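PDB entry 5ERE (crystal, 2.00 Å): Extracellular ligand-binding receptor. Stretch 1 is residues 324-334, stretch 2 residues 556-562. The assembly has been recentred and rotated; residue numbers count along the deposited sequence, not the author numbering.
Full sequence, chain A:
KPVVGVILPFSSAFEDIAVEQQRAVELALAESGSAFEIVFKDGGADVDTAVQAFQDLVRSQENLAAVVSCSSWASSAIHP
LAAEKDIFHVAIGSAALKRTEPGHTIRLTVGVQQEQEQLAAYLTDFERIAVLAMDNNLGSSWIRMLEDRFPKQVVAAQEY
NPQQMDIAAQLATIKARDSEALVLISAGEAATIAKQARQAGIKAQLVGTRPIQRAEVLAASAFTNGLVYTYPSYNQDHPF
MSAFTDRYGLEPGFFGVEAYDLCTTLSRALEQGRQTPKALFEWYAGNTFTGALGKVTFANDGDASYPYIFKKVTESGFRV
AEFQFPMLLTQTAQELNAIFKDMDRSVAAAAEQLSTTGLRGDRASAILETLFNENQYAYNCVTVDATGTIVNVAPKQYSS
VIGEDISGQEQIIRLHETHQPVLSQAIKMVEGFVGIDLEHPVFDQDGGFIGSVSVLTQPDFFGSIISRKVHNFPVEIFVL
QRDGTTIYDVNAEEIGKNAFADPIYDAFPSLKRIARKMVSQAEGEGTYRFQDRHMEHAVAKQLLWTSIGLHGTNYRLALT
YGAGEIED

Stretch 1 (324-334) QFPMLLTQTAQ
Stretch 2 (556-562) RLALTYG

How do the two backbones lie? Residues 324-334 form a helix that continues onward, with phi/psi near -65/-42, and 556-561 are strand, continuing one that begins earlier in the chain, its phi/psi mostly near -119/130 but opening to -157/161 at Tyr-561. Their N-to-C directions meet at 152°, roughly antiparallel, and the axes approach to 8.8 Å. Leu-329 CA sits 6.2 Å from Leu-559 CA, and Ala-333 CA 7.2 Å from Leu-557 CA.

What holds the segments together, if no hydrogen bond crosses between them? The helix backbone bonds within itself: Leu-329 N donates to Phe-325 O at 3.1 Å and Ala-333 N to Leu-329 O at 2.8 Å. Thr-332 (chi1 m) turns its OG1 back to Leu-328 O, 2.8 Å away, satisfying the hydroxyl within the helix. Apolar packing therefore makes the contact, burying 429 Å² in all.

Which strand residues face the helix? Alternation sends Leu-557, Leu-559 and Tyr-561 toward it, while Ala-558 and Thr-560 point away. Leu-557 (t, chi2 74°) brings CD2 to 3.9 Å from Ala-333 CB and 3.5 Å from Ala-333 N, so the methyl rests against the helix backbone as well as the alanine side chain. Leu-329 (t, chi2 60°) bridges two strand leucines, its CD1 3.7 Å from Leu-557 CG and 4.1 Å from Leu-559 CB. Leu-559 (t, chi2 155°) reaches Leu-328 CB with CD1 at 3.9 Å.

How does the aromatic end close? Phe-325 (m, chi2 -68°) and Tyr-561 (p, chi2 -81°) stack face to face, ring centroids 3.7 Å apart and planes only 2° from parallel. Phe-325 CD1 lies 3.5 Å from Tyr-561 CG, giving broad dispersion contact between the flat surfaces.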

ATOM      1  N   GLN A 324     -13.006   1.540  -4.063  1.00 36.15           N
ATOM      2  CA  GLN A 324     -11.713   0.890  -3.851  1.00 38.41           C
ATOM      3  C   GLN A 324     -11.802  -0.573  -3.455  1.00 33.76           C
ATOM      4  O   GLN A 324     -10.866  -1.325  -3.694  1.00 36.26           O
ATOM      5  CB  GLN A 324     -10.933   1.622  -2.809  1.00 37.97           C
ATOM      6  CG  GLN A 324     -11.540   1.556  -1.422  1.00 44.29           C
ATOM      7  CD  GLN A 324     -11.001   2.658  -0.600  1.00 44.50           C
ATOM      8  OE1 GLN A 324      -9.795   2.721  -0.357  1.00 32.72           O
ATOM      9  NE2 GLN A 324     -11.866   3.593  -0.219  1.00 36.92           N
ATOM     10  N   PHE A 325     -12.908  -0.986  -2.837  1.00 41.39           N
ATOM     11  CA  PHE A 325     -12.971  -2.338  -2.275  1.00 35.50           C
ATOM     12  C   PHE A 325     -13.235  -3.340  -3.383  1.00 41.42           C
ATOM     13  O   PHE A 325     -12.492  -4.311  -3.524  1.00 38.97           O
ATOM     14  CB  PHE A 325     -14.008  -2.388  -1.131  1.00 33.06           C
ATOM     15  CG  PHE A 325     -13.703  -1.388  -0.058  1.00 41.65           C
ATOM     16  CD1 PHE A 325     -12.585  -1.552   0.742  1.00 36.76           C
ATOM     17  CD2 PHE A 325     -14.474  -0.249   0.108  1.00 47.91           C
ATOM     18  CE1 PHE A 325     -12.241  -0.592   1.690  1.00 34.47           C
ATOM     19  CE2 PHE A 325     -14.142   0.698   1.074  1.00 41.41           C
ATOM     20  CZ  PHE A 325     -13.021   0.533   1.850  1.00 43.96           C
ATOM     21  N   PRO A 326     -14.251  -3.080  -4.226  1.00 42.05           N
ATOM     22  CA  PRO A 326     -14.370  -3.965  -5.385  1.00 45.58           C
ATOM     23  C   PRO A 326     -13.195  -3.832  -6.325  1.00 38.57           C
ATOM     24  O   PRO A 326     -12.792  -4.807  -6.946  1.00 44.10           O
ATOM     25  CB  PRO A 326     -15.689  -3.513  -6.060  1.00 51.82           C
ATOM     26  CG  PRO A 326     -16.044  -2.179  -5.416  1.00 51.40           C
ATOM     27  CD  PRO A 326     -15.469  -2.278  -4.012  1.00 42.51           C
HETATM   28  N   MSE A 327     -12.647  -2.636  -6.459  1.00 38.62           N
HETATM   29  CA  MSE A 327     -11.435  -2.481  -7.271  1.00 35.37           C
HETATM   30  C   MSE A 327     -10.266  -3.394  -6.821  1.00 43.19           C
HETATM   31  O   MSE A 327      -9.621  -4.102  -7.604  1.00 37.54           O
HETATM   32  CB  MSE A 327     -10.975  -1.045  -7.181  1.00 42.04           C
HETATM   33  CG  MSE A 327      -9.796  -0.739  -8.092  1.00 37.49           C
HETATM   34 SE   MSE A 327      -8.978   0.951  -7.653  0.80 61.66          SE
HETATM   35  CE  MSE A 327      -8.244   0.479  -5.903  1.00 50.67           C
ATOM     36  N   LEU A 328      -9.970  -3.354  -5.535  1.00 40.76           N
ATOM     37  CA  LEU A 328      -8.836  -4.137  -5.046  1.00 33.48           C
ATOM     38  C   LEU A 328      -9.122  -5.628  -5.252  1.00 37.75           C
ATOM     39  O   LEU A 328      -8.258  -6.371  -5.684  1.00 39.19           O
ATOM     40  CB  LEU A 328      -8.553  -3.824  -3.561  1.00 33.68           C
ATOM     41  CG  LEU A 328      -7.857  -2.484  -3.281  1.00 42.71           C
ATOM     42  CD1 LEU A 328      -7.803  -2.196  -1.751  1.00 43.88           C
ATOM     43  CD2 LEU A 328      -6.442  -2.486  -3.841  1.00 39.95           C
ATOM     44  N   LEU A 329     -10.351  -6.069  -5.015  1.00 39.09           N
ATOM     45  CA  LEU A 329     -10.660  -7.478  -5.234  1.00 35.88           C
ATOM     46  C   LEU A 329     -10.493  -7.859  -6.700  1.00 38.80           C
ATOM     47  O   LEU A 329      -9.848  -8.859  -7.030  1.00 40.24           O
ATOM     48  CB  LEU A 329     -12.085  -7.786  -4.785  1.00 36.47           C
ATOM     49  CG  LEU A 329     -12.514  -9.245  -4.928  1.00 42.05           C
ATOM     50  CD1 LEU A 329     -11.617 -10.231  -4.101  1.00 38.21           C
ATOM     51  CD2 LEU A 329     -13.931  -9.334  -4.497  1.00 43.45           C
ATOM     52  N   THR A 330     -11.059  -7.046  -7.586  1.00 33.53           N
ATOM     53  CA  THR A 330     -10.957  -7.320  -9.015  1.00 32.58           C
ATOM     54  C   THR A 330      -9.530  -7.334  -9.494  1.00 30.68           C
ATOM     55  O   THR A 330      -9.132  -8.246 -10.213  1.00 35.54           O
ATOM     56  CB  THR A 330     -11.752  -6.281  -9.853  1.00 37.87           C
ATOM     57  OG1 THR A 330     -13.120  -6.305  -9.435  1.00 48.83           O
ATOM     58  CG2 THR A 330     -11.665  -6.625 -11.320  1.00 46.98           C
ATOM     59  N   GLN A 331      -8.752  -6.342  -9.080  1.00 36.10           N
ATOM     60  CA  GLN A 331      -7.344  -6.284  -9.474  1.00 38.31           C
ATOM     61  C   GLN A 331      -6.571  -7.519  -9.013  1.00 40.59           C
ATOM     62  O   GLN A 331      -5.663  -7.992  -9.684  1.00 34.66           O
ATOM     63  CB  GLN A 331      -6.695  -5.022  -8.918  1.00 40.75           C
ATOM     64  CG  GLN A 331      -7.159  -3.751  -9.653  1.00 45.36           C
ATOM     65  CD  GLN A 331      -6.615  -2.472  -9.042  1.00 51.32           C
ATOM     66  OE1 GLN A 331      -6.051  -2.472  -7.940  1.00 50.28           O
ATOM     67  NE2 GLN A 331      -6.780  -1.365  -9.765  1.00 42.08           N
ATOM     68  N   THR A 332      -6.955  -8.056  -7.868  1.00 35.41           N
ATOM     69  CA  THR A 332      -6.290  -9.248  -7.344  1.00 38.37           C
ATOM     70  C   THR A 332      -6.745 -10.479  -8.118  1.00 37.24           C
ATOM     71  O   THR A 332      -5.906 -11.299  -8.509  1.00 33.32           O
ATOM     72  CB  THR A 332      -6.585  -9.446  -5.834  1.00 38.17           C
ATOM     73  OG1 THR A 332      -6.255  -8.249  -5.137  1.00 34.81           O
ATOM     74  CG2 THR A 332      -5.794 -10.637  -5.207  1.00 32.21           C
ATOM     75  N   ALA A 333      -8.069 -10.606  -8.323  1.00 37.28           N
ATOM     76  CA  ALA A 333      -8.624 -11.678  -9.161  1.00 35.37           C
ATOM     77  C   ALA A 333      -7.927 -11.706 -10.510  1.00 41.31           C
ATOM     78  O   ALA A 333      -7.624 -12.774 -11.048  1.00 37.79           O
ATOM     79  CB  ALA A 333     -10.122 -11.488  -9.378  1.00 41.98           C
ATOM     80  N   GLN A 334      -7.711 -10.521 -11.071  1.00 40.06           N
ATOM     81  CA  GLN A 334      -7.120 -10.428 -12.403  1.00 42.40           C
ATOM     82  C   GLN A 334      -5.662 -10.848 -12.415  1.00 44.12           C
ATOM     83  O   GLN A 334      -5.210 -11.506 -13.357  1.00 41.93           O
ATOM     84  CB  GLN A 334      -7.240  -9.005 -12.942  1.00 47.18           C
ATOM     85  CG  GLN A 334      -8.651  -8.663 -13.323  1.00 58.98           C
ATOM     86  CD  GLN A 334      -8.816  -7.217 -13.719  1.00 65.59           C
ATOM     87  OE1 GLN A 334      -7.874  -6.420 -13.662  1.00 67.15           O
ATOM     88  NE2 GLN A 334     -10.016  -6.868 -14.117  1.00 69.44           N
ATOM     89  N   ARG A 556     -12.603 -19.498  -4.107  1.00 36.61           N
ATOM     90  CA  ARG A 556     -13.222 -18.244  -3.758  1.00 37.18           C
ATOM     91  C   ARG A 556     -12.194 -17.303  -3.183  1.00 31.76           C
ATOM     92  O   ARG A 556     -11.397 -17.689  -2.324  1.00 32.14           O
ATOM     93  CB  ARG A 556     -14.369 -18.445  -2.759  1.00 39.22           C
ATOM     94  CG  ARG A 556     -15.333 -19.527  -3.142  1.00 39.56           C
ATOM     95  CD  ARG A 556     -16.314 -19.100  -4.260  1.00 41.99           C
ATOM     96  NE  ARG A 556     -17.310 -20.144  -4.499  1.00 47.62           N
ATOM     97  CZ  ARG A 556     -17.480 -20.824  -5.635  1.00 51.89           C
ATOM     98  NH1 ARG A 556     -16.740 -20.577  -6.704  1.00 47.93           N
ATOM     99  NH2 ARG A 556     -18.425 -21.757  -5.713  1.00 55.02           N
ATOM    100  N   LEU A 557     -12.250 -16.065  -3.681  1.00 30.10           N
ATOM    101  CA  LEU A 557     -11.359 -14.979  -3.351  1.00 32.72           C
ATOM    102  C   LEU A 557     -12.208 -13.925  -2.707  1.00 32.68           C
ATOM    103  O   LEU A 557     -13.090 -13.346  -3.358  1.00 39.44           O
ATOM    104  CB  LEU A 557     -10.659 -14.440  -4.615  1.00 34.97           C
ATOM    105  CG  LEU A 557      -9.594 -13.357  -4.444  1.00 33.34           C
ATOM    106  CD1 LEU A 557      -8.293 -13.962  -3.872  1.00 38.22           C
ATOM    107  CD2 LEU A 557      -9.334 -12.678  -5.799  1.00 30.61           C
ATOM    108  N   ALA A 558     -11.974 -13.696  -1.416  1.00 38.70           N
ATOM    109  CA  ALA A 558     -12.824 -12.804  -0.630  1.00 37.06           C
ATOM    110  C   ALA A 558     -12.014 -11.673  -0.055  1.00 43.76           C
ATOM    111  O   ALA A 558     -10.877 -11.861   0.413  1.00 33.25           O
ATOM    112  CB  ALA A 558     -13.499 -13.553   0.464  1.00 38.90           C
ATOM    113  N   LEU A 559     -12.632 -10.507  -0.066  1.00 29.39           N
ATOM    114  CA  LEU A 559     -12.096  -9.295   0.528  1.00 31.55           C
ATOM    115  C   LEU A 559     -13.026  -8.812   1.612  1.00 38.72           C
ATOM    116  O   LEU A 559     -14.220  -8.667   1.363  1.00 40.78           O
ATOM    117  CB  LEU A 559     -11.922  -8.203  -0.527  1.00 32.58           C
ATOM    118  CG  LEU A 559     -11.292  -6.900  -0.023  1.00 37.01           C
ATOM    119  CD1 LEU A 559     -10.627  -6.214  -1.226  1.00 42.59           C
ATOM    120  CD2 LEU A 559     -12.279  -5.944   0.644  1.00 44.03           C
ATOM    121  N   THR A 560     -12.469  -8.543   2.797  1.00 37.09           N
ATOM    122  CA  THR A 560     -13.201  -7.960   3.899  1.00 40.65           C
ATOM    123  C   THR A 560     -12.633  -6.619   4.360  1.00 41.59           C
ATOM    124  O   THR A 560     -11.441  -6.347   4.261  1.00 41.06           O
ATOM    125  CB  THR A 560     -13.229  -8.903   5.131  1.00 45.30           C
ATOM    126  OG1 THR A 560     -11.888  -9.239   5.495  1.00 46.12           O
ATOM    127  CG2 THR A 560     -13.985 -10.176   4.831  1.00 48.48           C
ATOM    128  N   TYR A 561     -13.523  -5.781   4.873  1.00 42.59           N
ATOM    129  CA  TYR A 561     -13.165  -4.455   5.339  1.00 47.66           C
ATOM    130  C   TYR A 561     -14.220  -4.005   6.339  1.00 54.22           C
ATOM    131  O   TYR A 561     -15.339  -4.562   6.369  1.00 48.18           O
ATOM    132  CB  TYR A 561     -13.031  -3.463   4.160  1.00 44.75           C
ATOM    133  CG  TYR A 561     -14.294  -3.189   3.387  1.00 48.11           C
ATOM    134  CD1 TYR A 561     -14.747  -4.071   2.413  1.00 51.38           C
ATOM    135  CD2 TYR A 561     -15.042  -2.046   3.627  1.00 51.19           C
ATOM    136  CE1 TYR A 561     -15.919  -3.815   1.706  1.00 47.11           C
ATOM    137  CE2 TYR A 561     -16.210  -1.791   2.920  1.00 46.26           C
ATOM    138  CZ  TYR A 561     -16.640  -2.681   1.969  1.00 48.42           C
ATOM    139  OH  TYR A 561     -17.817  -2.421   1.272  1.00 51.71           O
ATOM    140  N   GLY A 562     -13.861  -3.004   7.144  1.00 61.16           N
ATOM    141  CA  GLY A 562     -14.698  -2.507   8.234  1.00 68.33           C
ATOM    142  C   GLY A 562     -16.151  -2.284   7.858  1.00 78.20           C
ATOM    143  O   GLY A 562     -16.609  -1.156   7.676  1.00 81.59           O
TER